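Alpha-fucosidase GH29 (Fusarium graminearum, PDB 4PSR) hydrolyses alpha-L-fucosidic bonds as a family 29 glycoside hydrolase, probably including the alpha-1,6-linked fucose at the core of glycoprotein glycans. Local coordinates at residues A[295-300]-A[530-535]; A[521-526]-A[556-561]; A[550-555]-A[578-583]. All blocks are in the same frame, centred on the assembly; numbering follows the deposited sequence.

Overall arrangement
The three contacts lead from the catalytic barrel into the C-terminal beta domain. Interaction 1 joins the loop entering barrel strand 300-305 to the end of helix 526-532. Interaction 2 lies at the start of that helix, the two centres about 13 Å apart; interaction 3 lies about 5 Å from interaction 2 and about 15 Å from interaction 1, centre to centre. Interactions 2 and 3 share one sheet: F524 N lies 2.9 Å from I580 O, and T526 OG1 2.6 Å from G578 O, both probable hydrogen bonds. A protein-linked glycan borders all three contacts. The fucose-binding site is elsewhere; its W311 follows the far end of strand 300-305, beyond the end reached by interaction 1.

Interaction 1 (A[295-300]-A[530-535]); sequences LVRPYW and TEAGLK
E531 reaches from the last turn of helix 526-532 to R297 and Y299, dividing its carboxylate between a side chain and a backbone N-H. In the salt bridge, R297 NH1 donates to E531 OE1 over 2.9 Å. The acceptor lies close to the guanidinium plane, yet the two flat groups are 81° apart, so one nitrogen meets one oxygen, on the anti side of OE1 and tilted out of the carboxylate plane, instead of pairing side by side. E531 CG stands anti to its backbone N (chi1 -164°), and the chain is extended beyond it, which carries the carboxylate to the loop. In the second hydrogen bond, Y299 N donates to the syn lone pair of E531 OE2 at 3.0 Å. Both oxygens have further partners, OE2 in a salt bridge with R25 and OE1 in a hydrogen bond with N336. With two positive groups beside it, the carboxylate is probably ionised.

The remaining contacts are close packing, partly of carbon against the carboxylate oxygens. P298, preceded by a cis peptide bond, brings its CA to 3.3 Å from E531 OE2, and R297 CG lies 3.2 Å from E531 OE1. A532 rests over one face of the guanidinium: its CA sits above the centre, and its CB approaches R297 NE to 3.6 Å. A glycan N-acetylglucosamine touches both R297 and P298.

Just past these residues the helix ends in a Schellman motif, with G533 at positive phi and its N bonded to T530 O at 3.0 Å. The arrangement is an interdomain junction, in which a C-terminal helix turn of the beta domain docks by a salt bridge onto a cis-proline loop leading into a strand of the TIM barrel.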
loop_
_atom_site.group_PDB
_atom_site.type_symbol
_atom_site.label_atom_id
_atom_site.label_comp_id
_atom_site.label_asym_id
_atom_site.label_seq_id
_atom_site.Cartn_x
_atom_site.Cartn_y
_atom_site.Cartn_z
ATOM N N LEU A 295 9.497 -7.584 7.604
ATOM C CA LEU A 295 10.101 -6.889 6.462
ATOM C C LEU A 295 10.100 -7.791 5.238
ATOM O O LEU A 295 10.750 -8.847 5.228
ATOM C CB LEU A 295 11.538 -6.481 6.830
ATOM C CG LEU A 295 12.248 -5.435 5.963
ATOM C CD1 LEU A 295 13.494 -4.888 6.686
ATOM C CD2 LEU A 295 12.658 -5.992 4.623
ATOM N N VAL A 296 9.371 -7.363 4.216
ATOM C CA VAL A 296 9.190 -8.144 2.996
ATOM C C VAL A 296 9.939 -7.530 1.823
ATOM O O VAL A 296 9.948 -6.305 1.653
ATOM C CB VAL A 296 7.675 -8.203 2.687
ATOM C CG1 VAL A 296 7.358 -8.735 1.294
ATOM C CG2 VAL A 296 6.944 -9.034 3.751
ATOM N N ARG A 297 10.557 -8.384 1.011
ATOM C CA ARG A 297 11.184 -7.964 -0.240
ATOM C C ARG A 297 10.683 -8.912 -1.329
ATOM O O ARG A 297 10.508 -10.114 -1.066
ATOM C CB ARG A 297 12.711 -8.032 -0.145
ATOM C CG ARG A 297 13.274 -7.172 0.997
ATOM C CD ARG A 297 14.787 -7.169 1.037
ATOM N NE ARG A 297 15.313 -6.261 2.054
ATOM C CZ ARG A 297 15.400 -4.948 1.899
ATOM N NH1 ARG A 297 15.013 -4.367 0.766
ATOM N NH2 ARG A 297 15.873 -4.207 2.887
ATOM N N PRO A 298 10.466 -8.408 -2.553
ATOM C CA PRO A 298 10.792 -7.046 -2.983
ATOM C C PRO A 298 9.766 -6.012 -2.547
ATOM O O PRO A 298 8.754 -6.320 -1.893
ATOM C CB PRO A 298 10.829 -7.169 -4.508
ATOM C CG PRO A 298 9.824 -8.234 -4.784
ATOM C CD PRO A 298 9.986 -9.220 -3.677
ATOM N N TYR A 299 10.048 -4.777 -2.949
ATOM C CA TYR A 299 9.210 -3.614 -2.591
ATOM C C TYR A 299 7.731 -3.887 -2.842
ATOM O O TYR A 299 7.349 -4.403 -3.897
ATOM C CB TYR A 299 9.660 -2.388 -3.409
ATOM C CG TYR A 299 9.414 -1.096 -2.658
ATOM C CD1 TYR A 299 10.385 -0.555 -1.816
ATOM C CD2 TYR A 299 8.178 -0.449 -2.733
ATOM C CE1 TYR A 299 10.136 0.586 -1.084
ATOM C CE2 TYR A 299 7.925 0.714 -1.996
ATOM C CZ TYR A 299 8.909 1.192 -1.179
ATOM O OH TYR A 299 8.700 2.297 -0.426
ATOM N N TRP A 300 6.893 -3.520 -1.880
ATOM C CA TRP A 300 5.462 -3.835 -1.884
ATOM C C TRP A 300 4.667 -2.594 -1.440
ATOM O O TRP A 300 5.256 -1.532 -1.111
ATOM C CB TRP A 300 5.179 -5.052 -0.949
ATOM C CG TRP A 300 5.742 -4.827 0.408
ATOM C CD1 TRP A 300 7.008 -5.090 0.801
ATOM C CD2 TRP A 300 5.103 -4.176 1.519
ATOM N NE1 TRP A 300 7.201 -4.660 2.099
ATOM C CE2 TRP A 300 6.053 -4.075 2.551
ATOM C CE3 TRP A 300 3.825 -3.668 1.736
ATOM C CZ2 TRP A 300 5.759 -3.496 3.786
ATOM C CZ3 TRP A 300 3.531 -3.074 2.962
ATOM C CH2 TRP A 300 4.508 -3.000 3.974
ATOM N N THR A 530 19.428 -9.949 -2.913
ATOM C CA THR A 530 19.872 -8.978 -3.884
ATOM C C THR A 530 19.314 -7.604 -3.534
ATOM O O THR A 530 20.053 -6.616 -3.485
ATOM C CB THR A 530 19.446 -9.381 -5.308
ATOM O OG1 THR A 530 20.064 -10.625 -5.643
ATOM C CG2 THR A 530 19.852 -8.332 -6.332
ATOM N N GLU A 531 18.005 -7.511 -3.287
ATOM C CA GLU A 531 17.419 -6.196 -2.988
ATOM C C GLU A 531 17.958 -5.617 -1.675
ATOM O O GLU A 531 18.079 -4.394 -1.533
ATOM C CB GLU A 531 15.887 -6.272 -2.952
ATOM C CG GLU A 531 15.237 -4.869 -3.038
ATOM C CD GLU A 531 13.760 -4.899 -2.715
ATOM O OE1 GLU A 531 13.428 -5.201 -1.562
ATOM O OE2 GLU A 531 12.933 -4.633 -3.617
ATOM N N ALA A 532 18.288 -6.481 -0.721
ATOM C CA ALA A 532 18.818 -6.068 0.580
ATOM C C ALA A 532 20.248 -5.583 0.464
ATOM O O ALA A 532 20.780 -5.032 1.432
ATOM C CB ALA A 532 18.750 -7.217 1.560
ATOM N N GLY A 533 20.877 -5.817 -0.680
ATOM C CA GLY A 533 22.177 -5.232 -0.993
ATOM C C GLY A 533 23.326 -6.220 -1.098
ATOM O O GLY A 533 24.479 -5.786 -1.147
ATOM N N LEU A 534 23.047 -7.522 -1.128
ATOM C CA LEU A 534 24.108 -8.518 -1.298
ATOM C C LEU A 534 23.601 -9.693 -2.113
ATOM O O LEU A 534 22.908 -10.576 -1.612
ATOM C CB LEU A 534 24.633 -8.991 0.055
ATOM C CG LEU A 534 25.842 -9.931 0.086
ATOM C CD1 LEU A 534 27.034 -9.318 -0.655
ATOM C CD2 LEU A 534 26.223 -10.238 1.537
ATOM N N LYS A 535 23.949 -9.681 -3.386
ATOM C CA LYS A 535 23.675 -10.794 -4.267
ATOM C C LYS A 535 24.236 -12.045 -3.621
ATOM O O LYS A 535 25.362 -12.048 -3.104
ATOM C CB LYS A 535 24.322 -10.587 -5.641
ATOM C CG LYS A 535 23.805 -9.368 -6.392
ATOM C CD LYS A 535 24.542 -9.190 -7.714
ATOM C CE LYS A 535 24.038 -7.978 -8.485
ATOM N NZ LYS A 535 24.742 -7.813 -9.792
#

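Interaction 2 (A[521-526]-A[556-561]); sequences LGTFDT and FRFTGE. With NAG (2-acetamido-2-deoxy-beta-D-glucopyranose), chain C; NAG (2-acetamido-2-deoxy-beta-D-glucopyranose), chain B; MAN (alpha-D-mannopyranose), chain D.
D525, F558 and F556 carry most of the contact between 521-526 and 556-561, and D525 also binds R557, which lies between the two phenylalanines. D525 CG lies between its own backbone N and carbonyl carbon (chi1 67°), the crowded position; its OD2 receives two donors from one arginine. R557 NE bonds OD2 of D525 at 2.8 Å through the anti lone pair, while R557 NH2, 3.1 Å from OD2, comes from above the carboxylate plane. Both bonds run nearly in the guanidinium plane, gripping the acid side-on through a single oxygen. The other oxygen, OD1, accepts F528 N, so that D525 also N-caps helix 526-532. This double use would tend to keep the carboxylate charged.

R557 NH1 turns to the glycan and donates to O7 of the chain C N-acetylglucosamine. Ring atom C3 of the preceding sugar, in chain B, lies over the centre of one guanidinium face, and F556 CE2 lies over the opposite face, offset toward the rim.

F556 contributes with backbone and ring. Its carbonyl O accepts T526 N at 3.0 Å in an almost straight bond (164°), and its ring atom CD1 comes to 3.3 Å from T526 CB, the two side chains crossing at about a right angle. F558 leads with CZ, which reaches T523 CB and F524 N, each at 3.5 Å. O6 of the chain C sugar approaches the same ring at its edge, near CE2.

With T526 OG1 turned to G578, and F558 N bonded to S579 OG, the loop following strand 548-553 folds back over the junction of edge strand 522-524 and helix 526-532, beside strand 579-584, with V527 of the helix against F556 and R557.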
loop_
_atom_site.group_PDB
_atom_site.type_symbol
_atom_site.label_atom_id
_atom_site.label_comp_id
_atom_site.label_asym_id
_atom_site.label_seq_id
_atom_site.Cartn_x
_atom_site.Cartn_y
_atom_site.Cartn_z
ATOM N N LEU A 521 14.641 -14.710 11.641
ATOM C CA LEU A 521 14.156 -16.034 11.305
ATOM C C LEU A 521 13.232 -15.901 10.100
ATOM O O LEU A 521 12.408 -14.986 10.059
ATOM C CB LEU A 521 13.403 -16.650 12.485
ATOM C CG LEU A 521 14.131 -16.782 13.818
ATOM C CD1 LEU A 521 13.227 -17.537 14.801
ATOM C CD2 LEU A 521 15.440 -17.515 13.650
ATOM N N GLY A 522 13.367 -16.802 9.138
ATOM C CA GLY A 522 12.542 -16.766 7.948
ATOM C C GLY A 522 13.226 -17.364 6.737
ATOM O O GLY A 522 14.229 -18.070 6.857
ATOM N N THR A 523 12.681 -17.061 5.568
ATOM C CA THR A 523 13.183 -17.573 4.300
ATOM C C THR A 523 13.548 -16.403 3.383
ATOM O O THR A 523 12.801 -15.430 3.250
ATOM C CB THR A 523 12.165 -18.499 3.626
ATOM O OG1 THR A 523 11.048 -17.732 3.154
ATOM C CG2 THR A 523 11.683 -19.569 4.597
ATOM N N PHE A 524 14.743 -16.473 2.793
ATOM C CA PHE A 524 15.319 -15.355 2.070
ATOM C C PHE A 524 15.849 -15.840 0.725
ATOM O O PHE A 524 16.853 -16.562 0.664
ATOM C CB PHE A 524 16.408 -14.715 2.934
ATOM C CG PHE A 524 15.921 -14.350 4.303
ATOM C CD1 PHE A 524 15.112 -13.236 4.492
ATOM C CD2 PHE A 524 16.194 -15.155 5.397
ATOM C CE1 PHE A 524 14.615 -12.917 5.748
ATOM C CE2 PHE A 524 15.704 -14.842 6.656
ATOM C CZ PHE A 524 14.913 -13.715 6.838
ATOM N N ASP A 525 15.139 -15.494 -0.354
ATOM C CA ASP A 525 15.495 -15.970 -1.686
ATOM C C ASP A 525 16.474 -15.029 -2.378
ATOM O O ASP A 525 16.889 -14.015 -1.815
ATOM C CB ASP A 525 14.244 -16.254 -2.535
ATOM C CG ASP A 525 13.429 -15.032 -2.884
ATOM O OD1 ASP A 525 13.783 -13.899 -2.517
ATOM O OD2 ASP A 525 12.370 -15.209 -3.543
ATOM N N THR A 526 16.872 -15.364 -3.600
ATOM C CA THR A 526 17.845 -14.543 -4.326
ATOM C C THR A 526 17.344 -13.113 -4.490
ATOM O O THR A 526 18.094 -12.160 -4.360
ATOM C CB THR A 526 18.134 -15.135 -5.722
ATOM O OG1 THR A 526 18.966 -16.298 -5.595
ATOM C CG2 THR A 526 18.814 -14.138 -6.636
ATOM N N PHE A 556 17.873 -20.612 -6.434
ATOM C CA PHE A 556 17.274 -19.267 -6.367
ATOM C C PHE A 556 16.231 -19.186 -5.240
ATOM O O PHE A 556 16.104 -18.147 -4.569
ATOM C CB PHE A 556 16.652 -19.045 -7.768
ATOM C CG PHE A 556 15.930 -17.732 -7.992
ATOM C CD1 PHE A 556 16.620 -16.567 -8.318
ATOM C CD2 PHE A 556 14.540 -17.700 -8.020
ATOM C CE1 PHE A 556 15.928 -15.362 -8.576
ATOM C CE2 PHE A 556 13.846 -16.514 -8.287
ATOM C CZ PHE A 556 14.538 -15.351 -8.576
ATOM N N ARG A 557 15.523 -20.284 -4.998
ATOM C CA ARG A 557 14.374 -20.275 -4.097
ATOM C C ARG A 557 14.204 -21.630 -3.398
ATOM O O ARG A 557 13.231 -22.363 -3.652
ATOM C CB ARG A 557 13.132 -19.872 -4.898
ATOM C CG ARG A 557 11.993 -19.296 -4.074
ATOM C CD ARG A 557 10.982 -18.568 -4.958
ATOM N NE ARG A 557 11.329 -17.171 -5.242
ATOM C CZ ARG A 557 11.076 -16.531 -6.385
ATOM N NH1 ARG A 557 10.501 -17.148 -7.414
ATOM N NH2 ARG A 557 11.413 -15.259 -6.529
ATOM N N PHE A 558 15.185 -21.984 -2.568
ATOM C CA PHE A 558 15.106 -23.133 -1.665
ATOM C C PHE A 558 15.045 -24.492 -2.360
ATOM O O PHE A 558 14.353 -25.394 -1.914
ATOM C CB PHE A 558 13.951 -22.938 -0.666
ATOM C CG PHE A 558 13.789 -21.511 -0.242
ATOM C CD1 PHE A 558 14.763 -20.892 0.540
ATOM C CD2 PHE A 558 12.720 -20.743 -0.706
ATOM C CE1 PHE A 558 14.656 -19.556 0.908
ATOM C CE2 PHE A 558 12.616 -19.402 -0.357
ATOM C CZ PHE A 558 13.608 -18.800 0.437
ATOM N N THR A 559 15.822 -24.613 -3.432
ATOM C CA THR A 559 16.038 -25.875 -4.154
ATOM C C THR A 559 17.548 -26.132 -4.253
ATOM O O THR A 559 18.361 -25.289 -3.872
ATOM C CB THR A 559 15.428 -25.827 -5.576
ATOM O OG1 THR A 559 16.057 -24.788 -6.331
ATOM C CG2 THR A 559 13.922 -25.572 -5.522
ATOM N N GLY A 560 17.909 -27.307 -4.761
ATOM C CA GLY A 560 19.303 -27.638 -5.010
ATOM C C GLY A 560 19.987 -28.190 -3.781
ATOM O O GLY A 560 19.328 -28.631 -2.842
ATOM N N GLU A 561 21.317 -28.172 -3.789
ATOM C CA GLU A 561 22.094 -28.664 -2.661
ATOM C C GLU A 561 21.953 -27.742 -1.464
ATOM O O GLU A 561 21.897 -26.515 -1.612
ATOM C CB GLU A 561 23.576 -28.807 -3.055
ATOM C CG GLU A 561 23.800 -29.705 -4.274
ATOM C CD GLU A 561 25.265 -29.888 -4.618
ATOM O OE1 GLU A 561 26.131 -29.469 -3.820
ATOM O OE2 GLU A 561 25.546 -30.458 -5.695
HETATM C C1 NAG C . 7.285 -19.209 -4.997
HETATM C C2 NAG C . 7.896 -20.400 -5.714
HETATM C C3 NAG C . 7.637 -21.667 -4.922
HETATM C C4 NAG C . 8.111 -21.502 -3.487
HETATM C C5 NAG C . 7.484 -20.257 -2.885
HETATM C C6 NAG C . 7.943 -19.981 -1.478
HETATM C C7 NAG C . 8.124 -20.236 -8.147
HETATM C C8 NAG C . 7.454 -20.433 -9.471
HETATM N N2 NAG C . 7.389 -20.533 -7.069
HETATM O O3 NAG C . 8.298 -22.761 -5.552
HETATM O O4 NAG C . 7.687 -22.634 -2.737
HETATM O O5 NAG C . 7.834 -19.116 -3.686
HETATM O O6 NAG C . 9.358 -19.875 -1.438
HETATM O O7 NAG C . 9.274 -19.824 -8.058
HETATM C C1 NAG B . 6.906 -14.055 -6.109
HETATM C C2 NAG B . 6.940 -14.509 -4.673
HETATM C C3 NAG B . 7.623 -15.870 -4.594
HETATM C C4 NAG B . 6.954 -16.860 -5.546
HETATM C C5 NAG B . 6.842 -16.260 -6.945
HETATM C C6 NAG B . 6.065 -17.125 -7.913
HETATM C C7 NAG B . 7.054 -13.041 -2.709
HETATM C C8 NAG B . 7.862 -12.026 -1.974
HETATM N N2 NAG B . 7.606 -13.532 -3.822
HETATM O O3 NAG B . 7.542 -16.340 -3.255
HETATM O O4 NAG B . 7.741 -18.045 -5.679
HETATM O O5 NAG B . 6.169 -14.992 -6.881
HETATM O O6 NAG B . 4.706 -17.224 -7.516
HETATM O O7 NAG B . 5.946 -13.393 -2.316
HETATM C C1 MAN D . 10.491 -26.902 4.315
HETATM C C2 MAN D . 10.615 -26.920 5.884
HETATM C C3 MAN D . 10.528 -25.488 6.470
HETATM C C4 MAN D . 11.467 -24.507 5.727
HETATM C C5 MAN D . 11.277 -24.645 4.194
HETATM C C6 MAN D . 12.269 -23.843 3.385
HETATM O O2 MAN D . 11.861 -27.395 6.255
HETATM O O3 MAN D . 10.809 -25.466 7.871
HETATM O O4 MAN D . 11.143 -23.167 6.126
HETATM O O5 MAN D . 11.424 -26.035 3.772
HETATM O O6 MAN D . 11.539 -23.146 2.364
#

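Interaction 3 (A[550-555]-A[578-583]); sequences ATLFSG and GSIVVS
F553 and S579 mark the tight end of this antiparallel strand pair, where the carbonyl of F553 serves two successive N-H groups. G578 N bonds F553 O at 2.7 Å and S579 N reaches F553 O at 3.2 Å, a longer and more bent approach. G578 has no side chain, and G555 O comes within 3.2 Å of G578 CA in a CA-H...O contact. S579 OG, placed between its own N and carbonyl carbon (chi1 52°), donates to G555 O at 2.8 Å from above the carbonyl plane, tying the start of the loop after strand 548-553 to strand 579-584.

The pairing continues regularly through F553 N to S579 O and the reciprocal bonds of T551 and V581. One face of the pair carries A550, L552, I580 and V582. There L552 CD2 lies 3.8 Å from I580 CG1, the two chains side by side and pointing the same way, while A550 packs on I542 and V544 of the neighbouring sheet.

The other face, though also buried, is the one bordered by water and sugar. F553 CE1 approaches V581 CG2 to 3.7 Å, the side chains crossing obliquely, and mannose residues touch T551, F553 and V581. Away from the compact bulge, a water lies 2.8 Å from T551 OG1 and donates to V581 O at 2.9 Å; this oxygen already holds T551 N, so the water bridges the strands alongside the backbone bond. S554, at the turn beyond F553, is exposed.

G578 and S579 opposite F553 form a classic beta bulge, here ending the central strand pair of a four-stranded antiparallel sheet. Its L552-I580 face is turned inward, consistent with a C-terminal beta-sandwich whose outer face borders the glycan.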
loop_
_atom_site.group_PDB
_atom_site.type_symbol
_atom_site.label_atom_id
_atom_site.label_comp_id
_atom_site.label_asym_id
_atom_site.label_seq_id
_atom_site.Cartn_x
_atom_site.Cartn_y
_atom_site.Cartn_z
ATOM N N ALA A 550 21.226 -21.904 10.238
ATOM C CA ALA A 550 20.961 -21.405 8.894
ATOM C C ALA A 550 21.167 -22.526 7.905
ATOM O O ALA A 550 22.160 -23.251 7.997
ATOM C CB ALA A 550 21.864 -20.219 8.553
ATOM N N THR A 551 20.247 -22.664 6.959
ATOM C CA THR A 551 20.366 -23.642 5.897
ATOM C C THR A 551 20.570 -22.900 4.592
ATOM O O THR A 551 19.746 -22.061 4.206
ATOM C CB THR A 551 19.119 -24.534 5.866
ATOM O OG1 THR A 551 18.949 -25.117 7.156
ATOM C CG2 THR A 551 19.245 -25.626 4.842
ATOM N N LEU A 552 21.706 -23.163 3.942
ATOM C CA LEU A 552 22.056 -22.516 2.690
ATOM C C LEU A 552 21.635 -23.412 1.558
ATOM O O LEU A 552 21.897 -24.611 1.606
ATOM C CB LEU A 552 23.576 -22.333 2.567
ATOM C CG LEU A 552 24.293 -21.657 3.716
ATOM C CD1 LEU A 552 25.796 -21.552 3.433
ATOM C CD2 LEU A 552 23.713 -20.304 3.920
ATOM N N PHE A 553 21.002 -22.838 0.541
ATOM C CA PHE A 553 20.606 -23.568 -0.656
ATOM C C PHE A 553 21.321 -23.031 -1.883
ATOM O O PHE A 553 21.494 -21.822 -2.018
ATOM C CB PHE A 553 19.099 -23.417 -0.904
ATOM C CG PHE A 553 18.247 -24.174 0.058
ATOM C CD1 PHE A 553 17.883 -23.615 1.270
ATOM C CD2 PHE A 553 17.780 -25.435 -0.261
ATOM C CE1 PHE A 553 17.085 -24.310 2.150
ATOM C CE2 PHE A 553 16.979 -26.130 0.625
ATOM C CZ PHE A 553 16.640 -25.566 1.827
ATOM N N SER A 554 21.680 -23.903 -2.825
ATOM C CA SER A 554 22.310 -23.428 -4.058
ATOM C C SER A 554 21.340 -22.711 -5.000
ATOM O O SER A 554 21.729 -21.816 -5.743
ATOM C CB SER A 554 22.982 -24.587 -4.811
ATOM O OG SER A 554 22.090 -25.664 -5.038
ATOM N N GLY A 555 20.075 -23.106 -4.957
ATOM C CA GLY A 555 19.084 -22.591 -5.869
ATOM C C GLY A 555 18.558 -21.221 -5.474
ATOM O O GLY A 555 18.764 -20.760 -4.343
ATOM N N GLY A 578 22.340 -19.489 -3.170
ATOM C CA GLY A 578 21.275 -18.781 -3.867
ATOM C C GLY A 578 20.157 -18.304 -2.938
ATOM O O GLY A 578 19.456 -17.342 -3.250
ATOM N N SER A 579 19.983 -18.985 -1.823
ATOM C CA SER A 579 18.885 -18.692 -0.900
ATOM C C SER A 579 19.190 -19.278 0.474
ATOM O O SER A 579 20.015 -20.203 0.605
ATOM C CB SER A 579 17.538 -19.199 -1.460
ATOM O OG SER A 579 17.588 -20.567 -1.844
ATOM N N ILE A 580 18.542 -18.745 1.506
ATOM C CA ILE A 580 18.853 -19.107 2.890
ATOM C C ILE A 580 17.596 -19.213 3.747
ATOM O O ILE A 580 16.702 -18.377 3.620
ATOM C CB ILE A 580 19.793 -18.053 3.550
ATOM C CG1 ILE A 580 21.090 -17.886 2.739
ATOM C CG2 ILE A 580 20.081 -18.427 5.016
ATOM C CD1 ILE A 580 21.949 -16.691 3.165
ATOM N N VAL A 581 17.530 -20.228 4.606
ATOM C CA VAL A 581 16.465 -20.369 5.598
ATOM C C VAL A 581 17.084 -20.279 6.977
ATOM O O VAL A 581 17.976 -21.060 7.316
ATOM C CB VAL A 581 15.730 -21.720 5.472
ATOM C CG1 VAL A 581 14.632 -21.869 6.547
ATOM C CG2 VAL A 581 15.147 -21.858 4.087
ATOM N N VAL A 582 16.620 -19.332 7.778
ATOM C CA VAL A 582 17.156 -19.118 9.109
ATOM C C VAL A 582 16.086 -19.603 10.095
ATOM O O VAL A 582 14.940 -19.169 10.023
ATOM C CB VAL A 582 17.497 -17.648 9.296
ATOM C CG1 VAL A 582 18.135 -17.421 10.650
ATOM C CG2 VAL A 582 18.435 -17.190 8.165
ATOM N N SER A 583 16.469 -20.516 10.981
ATOM C CA SER A 583 15.517 -21.201 11.862
ATOM C C SER A 583 15.997 -21.182 13.310
ATOM O O SER A 583 17.197 -21.080 13.584
ATOM C CB SER A 583 15.329 -22.654 11.411
ATOM O OG SER A 583 15.065 -22.760 10.017
HETATM O O HOH W 1 17.396 -23.477 8.792
#